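Local coordinates for adenylate cyclase-like protein (Chlamydia trachomatis, PDB 3GQS) that is of unknown function but carries a forkhead-associated (FHA) domain, a fold that in relatives recognises phosphothreonine, within a longer, probably membrane-embedded protein, at residues Val71-Gly75 and Arg76-His80. Numbering follows the deposited sequence.
Sequences VIVEG and RKIEH
V71 meets I78 at the open end of a beta hairpin with a two-residue loop, its type I' turn running from V73 to R76 at the margin of the FHA-domain beta sandwich. The carbonyl O of V71 takes the amide N of I78 at 2.9 Å, with the donor almost in line with the C=O bond (176°). One bridging water accepts from V71 N and donates to I78 O, carrying the ladder a step further. The side chains of the same pair also meet: CG1 of V71 touches CD1 of I78 at 4.0 Å, the two crossing at a slant. Both also pack on I62 of strand 60-64, so the pair faces the interior between the two sheets.

I72 pairs with K77 in a non-hydrogen-bonded position, and their side chains share the other face of the ribbon. CG2 of I72, anti to the backbone N, leans across toward the turn, 3.6 Å from R76 N, while CA of I72 lies 3.4 Å from R76 O in a C-H...O contact. On its other side, the I72 backbone bonds to A91, joining the hairpin to strand 90-92.

V73 and R76 form the hydrogen-bonded pair: R76 N gives to V73 O at 2.7 Å, closing the turn, and V73 N gives back to R76 O. The two methyls of V73 divide their work: CG2 meets I78 CG2 at 3.9 Å, whereas CG1, anti to the backbone N (chi1 -173°), lies alongside the arginine and meets NH1.

E74 and G75 occupy the turn, both with positive phi, as type I' geometry requires. The E74 side chain bends away from R76 at chi2, and OE2 accepts from V89 N, while CB of E74 stays near the R76 guanidinium, 3.7 Å from NH2. V73 O, already bonded to R76 N, lies over one face of that guanidinium without a hydrogen bond to it, 3.2 Å above the plane and displaced toward the rim.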
loop_
_atom_site.group_PDB
_atom_site.type_symbol
_atom_site.label_atom_id
_atom_site.label_comp_id
_atom_site.label_asym_id
_atom_site.label_seq_id
_atom_site.Cartn_x
_atom_site.Cartn_y
_atom_site.Cartn_z
ATOM N N VAL A 71 1.364 7.877 5.878
ATOM C CA VAL A 71 0.508 6.778 5.435
ATOM C C VAL A 71 -0.744 6.823 6.294
ATOM O O VAL A 71 -0.657 6.711 7.519
ATOM C CB VAL A 71 1.209 5.421 5.562
ATOM C CG1 VAL A 71 0.197 4.296 5.311
ATOM C CG2 VAL A 71 2.382 5.321 4.589
ATOM N N ILE A 72 -1.883 7.056 5.646
ATOM C CA ILE A 72 -3.179 7.238 6.324
ATOM C C ILE A 72 -4.029 6.018 6.067
ATOM O O ILE A 72 -4.258 5.653 4.911
ATOM C CB ILE A 72 -3.995 8.458 5.797
ATOM C CG1 ILE A 72 -3.278 9.772 6.093
ATOM C CG2 ILE A 72 -5.417 8.499 6.428
ATOM C CD1 ILE A 72 -4.233 10.946 6.225
ATOM N N VAL A 73 -4.472 5.369 7.147
ATOM C CA VAL A 73 -5.416 4.252 7.026
ATOM C C VAL A 73 -6.742 4.705 7.665
ATOM O O VAL A 73 -6.793 5.162 8.820
ATOM C CB VAL A 73 -4.875 2.894 7.624
ATOM C CG1 VAL A 73 -5.846 1.735 7.309
ATOM C CG2 VAL A 73 -3.503 2.561 7.058
ATOM N N GLU A 74 -7.804 4.622 6.880
ATOM C CA GLU A 74 -9.166 4.942 7.349
ATOM C C GLU A 74 -9.139 6.168 8.238
ATOM O O GLU A 74 -9.574 6.132 9.409
ATOM C CB GLU A 74 -9.723 3.763 8.139
ATOM C CG GLU A 74 -9.853 2.469 7.358
ATOM C CD GLU A 74 -11.264 2.207 6.877
ATOM O OE1 GLU A 74 -12.160 2.267 7.714
ATOM O OE2 GLU A 74 -11.471 1.940 5.673
ATOM N N GLY A 75 -8.565 7.239 7.714
ATOM C CA GLY A 75 -8.523 8.507 8.462
ATOM C C GLY A 75 -7.471 8.699 9.539
ATOM O O GLY A 75 -7.455 9.747 10.170
ATOM N N ARG A 76 -6.593 7.728 9.778
ATOM C CA ARG A 76 -5.549 7.909 10.816
ATOM C C ARG A 76 -4.127 7.701 10.281
ATOM O O ARG A 76 -3.858 6.737 9.588
ATOM C CB ARG A 76 -5.822 7.037 12.051
ATOM C CG ARG A 76 -5.189 5.667 12.040
ATOM C CD ARG A 76 -5.895 4.659 12.958
ATOM N NE ARG A 76 -5.742 3.322 12.355
ATOM C CZ ARG A 76 -6.637 2.713 11.566
ATOM N NH1 ARG A 76 -6.351 1.518 11.063
ATOM N NH2 ARG A 76 -7.824 3.263 11.290
ATOM N N LYS A 77 -3.257 8.652 10.606
ATOM C CA LYS A 77 -1.859 8.627 10.193
ATOM C C LYS A 77 -1.083 7.629 11.039
ATOM O O LYS A 77 -0.959 7.815 12.225
ATOM C CB LYS A 77 -1.239 10.010 10.363
ATOM C CG LYS A 77 -0.043 10.195 9.518
ATOM C CD LYS A 77 0.485 11.586 9.767
ATOM C CE LYS A 77 0.658 12.304 8.413
ATOM N NZ LYS A 77 1.961 13.102 8.488
ATOM N N ILE A 78 -0.589 6.562 10.442
ATOM C CA ILE A 78 0.064 5.517 11.247
ATOM C C ILE A 78 1.441 6.035 11.730
ATOM O O ILE A 78 2.167 6.717 10.980
ATOM C CB ILE A 78 0.149 4.117 10.537
ATOM C CG1 ILE A 78 1.208 4.097 9.439
ATOM C CG2 ILE A 78 -1.231 3.710 9.997
ATOM C CD1 ILE A 78 1.432 2.730 8.815
ATOM N N GLU A 79 1.755 5.707 12.985
ATOM C CA GLU A 79 2.909 6.250 13.720
ATOM C C GLU A 79 4.199 5.461 13.476
ATOM O O GLU A 79 5.293 5.960 13.761
ATOM C CB GLU A 79 2.614 6.347 15.218
ATOM N N HIS A 80 4.099 4.239 12.974
ATOM C CA HIS A 80 5.255 3.657 12.262
ATOM C C HIS A 80 4.835 2.506 11.358
ATOM O O HIS A 80 5.084 2.525 10.155
ATOM C CB HIS A 80 6.362 3.184 13.234
HETATM O O HOH W 1 2.476 8.056 8.403
#